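PDB 1A7S: azurocidin, which binds heparin, kills many Gram-negative bacteria, perhaps through affinity for their lipopolysaccharide, and attracts monocytes and fibroblasts. Local coordinates for residues T106-P111 and P178-G183; R122-G127 and P141-V146. All coordinates share one frame; numbering follows the deposited sequence.

Contact 1 of 2, residues T106-P111 and P178-G183; sequences TILPLP and PLVCEG. With EOH (ethanol), chain G.
Leu108 and Pro109 lie on the linker that carries the chain from one barrel of the chymotrypsin fold to the other, where they meet Pro178, Val180 and Gly183 of a beta hairpin in the second barrel. Leu108 does most of the packing. Its CG is anti to the backbone N (chi1 -180°), and both methyls at the branch engage the hairpin. CD2 touches the ring of Pro178, with CB at 3.7 Å, and the two side chains cross obliquely. Leu108 and Val180 reach toward each other tip to tip, with Leu108 CD2 4.0 Å from Val180 CG2. Beyond this apolar patch the contact reaches the turn: Pro109 CG comes to 3.5 Å from Gly183 O, so a ring carbon rests against a backbone carbonyl. Glu182 and Gly183 take the two central places of a type I' turn, and the positive phi of Gly183 (78°) suits glycine. Val180 has a second neighbour in an ethanol, probably from the crystallisation liquor, whose C2 lies 3.6 Å from Val180 CG2. The ethanol hydroxyl donates a hydrogen bond of 2.7 Å from its O to Pro178 O. Ala29 of strand 23-32 packs on both Leu108 and Pro178, bringing the first barrel into the same apolar cluster. Backbone hydrogen bonds hold the linker on two fronts, Leu108 with Leu30 of the first barrel and Pro109 with Ala185 of the hairpin's second strand. Further on, Leu110 leans on Ile213 and Arg210 of helix 210-218, and Pro111 O accepts a hydrogen bond from Arg210 NH1. A linker held by the strands of both barrels and by the C-terminal helix is characteristic of the two-barrel fold of the S1 peptidases, here kept in a protease homolog.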
loop_
_atom_site.group_PDB
_atom_site.type_symbol
_atom_site.label_atom_id
_atom_site.label_comp_id
_atom_site.label_asym_id
_atom_site.label_seq_id
_atom_site.Cartn_x
_atom_site.Cartn_y
_atom_site.Cartn_z
ATOM N N THR A 106 -5.869 1.551 -12.577
ATOM C CA THR A 106 -5.321 0.335 -13.142
ATOM C C THR A 106 -4.995 -0.650 -12.004
ATOM O O THR A 106 -4.972 -0.291 -10.832
ATOM C CB THR A 106 -3.935 0.651 -13.852
ATOM O OG1 THR A 106 -3.032 1.088 -12.830
ATOM C CG2 THR A 106 -4.078 1.613 -14.953
ATOM N N ILE A 107 -4.775 -1.889 -12.405
ATOM C CA ILE A 107 -4.451 -2.968 -11.485
ATOM C C ILE A 107 -2.928 -3.111 -11.436
ATOM O O ILE A 107 -2.226 -3.178 -12.439
ATOM C CB ILE A 107 -5.109 -4.279 -11.945
ATOM C CG1 ILE A 107 -6.637 -4.180 -11.815
ATOM C CG2 ILE A 107 -4.527 -5.501 -11.273
ATOM C CD1 ILE A 107 -7.379 -5.307 -12.565
ATOM N N LEU A 108 -2.417 -3.272 -10.215
ATOM C CA LEU A 108 -0.997 -3.502 -9.969
ATOM C C LEU A 108 -0.756 -5.029 -9.884
ATOM O O LEU A 108 -1.357 -5.677 -9.045
ATOM C CB LEU A 108 -0.624 -2.895 -8.604
ATOM C CG LEU A 108 0.833 -3.028 -8.175
ATOM C CD1 LEU A 108 1.766 -2.380 -9.156
ATOM C CD2 LEU A 108 1.021 -2.417 -6.794
ATOM N N PRO A 109 0.111 -5.565 -10.727
ATOM C CA PRO A 109 0.366 -7.011 -10.711
ATOM C C PRO A 109 1.216 -7.451 -9.533
ATOM O O PRO A 109 1.969 -6.671 -8.946
ATOM C CB PRO A 109 1.153 -7.254 -12.037
ATOM C CG PRO A 109 1.629 -5.953 -12.479
ATOM C CD PRO A 109 0.764 -4.897 -11.866
ATOM N N LEU A 110 1.070 -8.726 -9.207
ATOM C CA LEU A 110 1.690 -9.332 -8.047
ATOM C C LEU A 110 2.823 -10.265 -8.438
ATOM O O LEU A 110 2.788 -10.887 -9.485
ATOM C CB LEU A 110 0.641 -10.176 -7.286
ATOM C CG LEU A 110 -0.602 -9.456 -6.806
ATOM C CD1 LEU A 110 -1.640 -10.455 -6.306
ATOM C CD2 LEU A 110 -0.238 -8.506 -5.635
ATOM N N PRO A 111 3.773 -10.452 -7.509
ATOM C CA PRO A 111 4.757 -11.493 -7.675
ATOM C C PRO A 111 4.102 -12.865 -7.521
ATOM O O PRO A 111 3.113 -13.041 -6.816
ATOM C CB PRO A 111 5.733 -11.219 -6.536
ATOM C CG PRO A 111 4.932 -10.553 -5.457
ATOM C CD PRO A 111 3.866 -9.790 -6.173
ATOM N N PRO A 178 1.727 0.278 -1.577
ATOM C CA PRO A 178 2.584 -0.775 -2.094
ATOM C C PRO A 178 4.020 -0.302 -2.327
ATOM O O PRO A 178 4.310 0.819 -2.698
ATOM C CB PRO A 178 1.910 -1.125 -3.425
ATOM C CG PRO A 178 1.277 0.164 -3.876
ATOM C CD PRO A 178 0.760 0.784 -2.595
ATOM N N LEU A 179 4.892 -1.261 -2.177
ATOM C CA LEU A 179 6.305 -1.157 -2.621
ATOM C C LEU A 179 6.343 -1.828 -4.006
ATOM O O LEU A 179 5.987 -3.009 -4.101
ATOM C CB LEU A 179 7.219 -1.939 -1.636
ATOM C CG LEU A 179 8.697 -1.972 -2.098
ATOM C CD1 LEU A 179 9.313 -0.600 -1.946
ATOM C CD2 LEU A 179 9.462 -3.010 -1.274
ATOM N N VAL A 180 6.758 -1.074 -5.043
ATOM C CA VAL A 180 6.799 -1.575 -6.376
ATOM C C VAL A 180 8.257 -1.751 -6.816
ATOM O O VAL A 180 9.003 -0.800 -6.810
ATOM C CB VAL A 180 6.075 -0.652 -7.372
ATOM C CG1 VAL A 180 6.171 -1.202 -8.743
ATOM C CG2 VAL A 180 4.596 -0.530 -6.917
ATOM N N CYS A 181 8.582 -2.968 -7.172
ATOM C CA CYS A 181 9.928 -3.291 -7.666
ATOM C C CYS A 181 9.727 -4.106 -8.943
ATOM O O CYS A 181 8.970 -5.061 -8.938
ATOM C CB CYS A 181 10.742 -4.123 -6.651
ATOM S SG CYS A 181 10.679 -3.634 -4.945
ATOM N N GLU A 182 10.417 -3.737 -10.023
ATOM C CA GLU A 182 10.385 -4.488 -11.241
ATOM C C GLU A 182 8.936 -4.748 -11.736
ATOM O O GLU A 182 8.574 -5.802 -12.177
ATOM C CB GLU A 182 11.119 -5.834 -11.117
ATOM C CG GLU A 182 12.514 -5.765 -10.541
ATOM C CD GLU A 182 13.268 -7.025 -10.232
ATOM O OE1 GLU A 182 12.785 -8.037 -9.685
ATOM O OE2 GLU A 182 14.486 -6.936 -10.441
ATOM N N GLY A 183 8.140 -3.696 -11.544
ATOM C CA GLY A 183 6.751 -3.637 -11.990
ATOM C C GLY A 183 5.762 -4.377 -11.147
ATOM O O GLY A 183 4.571 -4.397 -11.499
HETATM C C1 EOH G . 3.765 2.770 -5.496
HETATM C C2 EOH G . 5.120 2.968 -6.055
HETATM O O EOH G . 3.558 3.019 -4.057
#

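Contact 2 of 2, residues R122-G127 and P141-V146. With NAG (2-acetamido-2-deoxy-beta-D-glucopyranose), chain B; EOH (ethanol), chain G.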
loop_
_atom_site.group_PDB
_atom_site.type_symbol
_atom_site.label_atom_id
_atom_site.label_comp_id
_atom_site.label_asym_id
_atom_site.label_seq_id
_atom_site.Cartn_x
_atom_site.Cartn_y
_atom_site.Cartn_z
ATOM N N ARG A 122 16.333 -1.769 -6.747
ATOM C CA ARG A 122 15.698 -0.458 -6.710
ATOM C C ARG A 122 14.176 -0.603 -6.877
ATOM O O ARG A 122 13.683 -1.366 -7.722
ATOM C CB ARG A 122 16.301 0.389 -7.854
ATOM C CG ARG A 122 17.791 0.679 -7.410
ATOM C CD ARG A 122 18.502 1.482 -8.481
ATOM N NE ARG A 122 17.927 2.771 -8.720
ATOM C CZ ARG A 122 18.493 3.948 -8.562
ATOM N NH1 ARG A 122 19.829 4.101 -8.689
ATOM N NH2 ARG A 122 17.748 5.023 -8.348
ATOM N N CYS A 123 13.466 0.080 -6.050
ATOM C CA CYS A 123 12.014 0.105 -5.999
ATOM C C CYS A 123 11.554 1.578 -5.825
ATOM O O CYS A 123 12.362 2.485 -5.670
ATOM C CB CYS A 123 11.556 -0.717 -4.786
ATOM S SG CYS A 123 12.190 -2.385 -4.660
ATOM N N GLN A 124 10.246 1.751 -5.820
ATOM C CA GLN A 124 9.620 3.015 -5.455
ATOM C C GLN A 124 8.451 2.738 -4.489
ATOM O O GLN A 124 7.869 1.683 -4.518
ATOM C CB GLN A 124 9.070 3.788 -6.662
ATOM C CG GLN A 124 10.152 4.263 -7.603
ATOM C CD GLN A 124 9.724 5.145 -8.709
ATOM O OE1 GLN A 124 10.494 6.108 -9.092
ATOM N NE2 GLN A 124 8.599 4.997 -9.258
ATOM N N VAL A 125 8.183 3.767 -3.689
ATOM C CA VAL A 125 7.012 3.801 -2.850
ATOM C C VAL A 125 6.353 5.148 -2.996
ATOM O O VAL A 125 7.110 6.188 -3.001
ATOM C CB VAL A 125 7.310 3.387 -1.402
ATOM C CG1 VAL A 125 8.346 4.181 -0.718
ATOM C CG2 VAL A 125 6.029 3.231 -0.646
ATOM N N ALA A 126 5.092 5.244 -3.122
ATOM C CA ALA A 126 4.310 6.441 -3.296
ATOM C C ALA A 126 3.155 6.461 -2.291
ATOM O O ALA A 126 2.602 5.443 -1.913
ATOM C CB ALA A 126 3.794 6.549 -4.718
ATOM N N GLY A 127 2.693 7.666 -1.958
ATOM C CA GLY A 127 1.597 7.824 -1.070
ATOM C C GLY A 127 1.312 9.251 -0.709
ATOM O O GLY A 127 2.059 10.160 -1.111
ATOM N N PRO A 141 -0.001 13.110 -4.174
ATOM C CA PRO A 141 0.801 11.938 -3.946
ATOM C C PRO A 141 2.307 12.313 -4.109
ATOM O O PRO A 141 2.603 13.194 -4.898
ATOM C CB PRO A 141 0.358 10.930 -5.003
ATOM C CG PRO A 141 -0.655 11.643 -5.841
ATOM C CD PRO A 141 -0.503 13.131 -5.559
ATOM N N ARG A 142 3.122 11.671 -3.317
ATOM C CA ARG A 142 4.591 11.863 -3.410
ATOM C C ARG A 142 5.209 10.478 -3.563
ATOM O O ARG A 142 4.610 9.496 -3.162
ATOM C CB ARG A 142 5.113 12.650 -2.222
ATOM C CG ARG A 142 4.471 13.999 -2.044
ATOM C CD ARG A 142 5.101 14.789 -0.931
ATOM N NE ARG A 142 6.435 15.280 -1.316
ATOM C CZ ARG A 142 6.686 16.345 -2.041
ATOM N NH1 ARG A 142 5.789 17.154 -2.548
ATOM N NH2 ARG A 142 8.005 16.605 -2.325
ATOM N N PHE A 143 6.446 10.422 -4.072
ATOM C CA PHE A 143 7.130 9.176 -4.290
ATOM C C PHE A 143 8.601 9.302 -4.041
ATOM O O PHE A 143 9.219 10.374 -4.191
ATOM C CB PHE A 143 6.811 8.597 -5.670
ATOM C CG PHE A 143 7.482 9.349 -6.798
ATOM C CD1 PHE A 143 6.992 10.568 -7.237
ATOM C CD2 PHE A 143 8.613 8.844 -7.410
ATOM C CE1 PHE A 143 7.659 11.330 -8.185
ATOM C CE2 PHE A 143 9.219 9.585 -8.420
ATOM C CZ PHE A 143 8.734 10.832 -8.776
ATOM N N VAL A 144 9.196 8.187 -3.685
ATOM C CA VAL A 144 10.632 8.130 -3.401
ATOM C C VAL A 144 11.219 6.821 -3.942
ATOM O O VAL A 144 10.537 5.790 -3.942
ATOM C CB VAL A 144 10.882 8.263 -1.889
ATOM C CG1 VAL A 144 10.182 7.218 -1.031
ATOM C CG2 VAL A 144 12.287 8.537 -1.509
ATOM N N ASN A 145 12.452 6.900 -4.424
ATOM C CA ASN A 145 13.228 5.749 -4.811
ATOM C C ASN A 145 13.793 5.101 -3.543
ATOM O O ASN A 145 14.363 5.852 -2.719
ATOM C CB ASN A 145 14.405 6.182 -5.665
ATOM C CG ASN A 145 14.002 6.586 -7.077
ATOM O OD1 ASN A 145 12.972 6.170 -7.615
ATOM N ND2 ASN A 145 14.868 7.418 -7.678
ATOM N N VAL A 146 13.669 3.817 -3.401
ATOM C CA VAL A 146 14.180 3.101 -2.257
ATOM C C VAL A 146 14.951 1.876 -2.746
ATOM O O VAL A 146 14.709 1.417 -3.892
ATOM C CB VAL A 146 13.134 2.747 -1.199
ATOM C CG1 VAL A 146 12.322 3.994 -0.758
ATOM C CG2 VAL A 146 12.161 1.685 -1.706
HETATM C C1 NAG B . 14.792 7.739 -9.081
HETATM C C2 NAG B . 14.867 9.303 -9.101
HETATM C C3 NAG B . 15.003 9.754 -10.545
HETATM C C4 NAG B . 16.367 9.111 -11.066
HETATM C C5 NAG B . 16.069 7.593 -11.066
HETATM C C6 NAG B . 17.290 6.758 -11.358
HETATM C C7 NAG B . 13.434 10.373 -7.369
HETATM C C8 NAG B . 12.060 10.729 -6.906
HETATM N N2 NAG B . 13.562 9.840 -8.608
HETATM O O3 NAG B . 15.202 11.129 -10.586
HETATM O O4 NAG B . 16.429 9.578 -12.452
HETATM O O5 NAG B . 15.995 7.209 -9.675
HETATM O O6 NAG B . 18.445 7.402 -10.894
HETATM O O7 NAG B . 14.393 10.485 -6.677
HETATM C C1 EOH G . 3.765 2.770 -5.496
HETATM C C2 EOH G . 5.120 2.968 -6.055
HETATM O O EOH G . 3.558 3.019 -4.057
#
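Val125 and Val144 lie side by side, CG1 to CG1 at 3.6 Å, and Val146 CG1 also reaches Val125 CG1, making an apolar face that Leu179 extends from strand 178-181. On the face of Ala126 and Phe143 the two CB atoms meet at 3.8 Å. Phe143 CG sits between its backbone N and carbonyl carbon (chi1 73°), and the ring stands beside the Gln124 side chain, ring and amide planes 60° apart. The Gln124 amide in turn lies nearly coplanar with that of Asn145. Asn145 ND2 is bonded covalently to C1 of the N-linked N-acetylglucosamine and lies at the edge of the Arg122 guanidinium. The sugar's acetamido methyl C8 comes to 3.4 Å from Phe143 CE2. Behind these side chains stands a ladder of six backbone hydrogen bonds, paired at Cys123-Val146, Val125-Val144 and Gly127-Arg142. Further out, Phe12 meets the Phe143 ring, Arg5 NH1 hydrogen-bonds the sugar, and Arg142 NH2 is held by Gly4 O. The regular antiparallel pairing, the strand axes at 156°, is that of neighbouring strands in the second barrel of the chymotrypsin fold, with a glycan on its outer side.

Contact 1 and contact 2, with centres about 12 Å apart, share one sheet, because strand 178-181 runs antiparallel beside strand 122-127. Cys181 SG and Cys123 SG form a disulfide between them, and Val180 O lies 3.0 Å from Gln124 N, probably a hydrogen bond. Two residues further along each strand, Pro178 O stands 4.5 Å from Ala126 N, and Pro178 has no N-H to give. The ethanol fills in between the strands: besides its bond to Pro178, its O accepts from Ala126 N at 2.9 Å. Contact 2 is nested in the loop closed by contact 1. The glycan, on contact 2, lies about 12 Å from the Val180 side chain of contact 1.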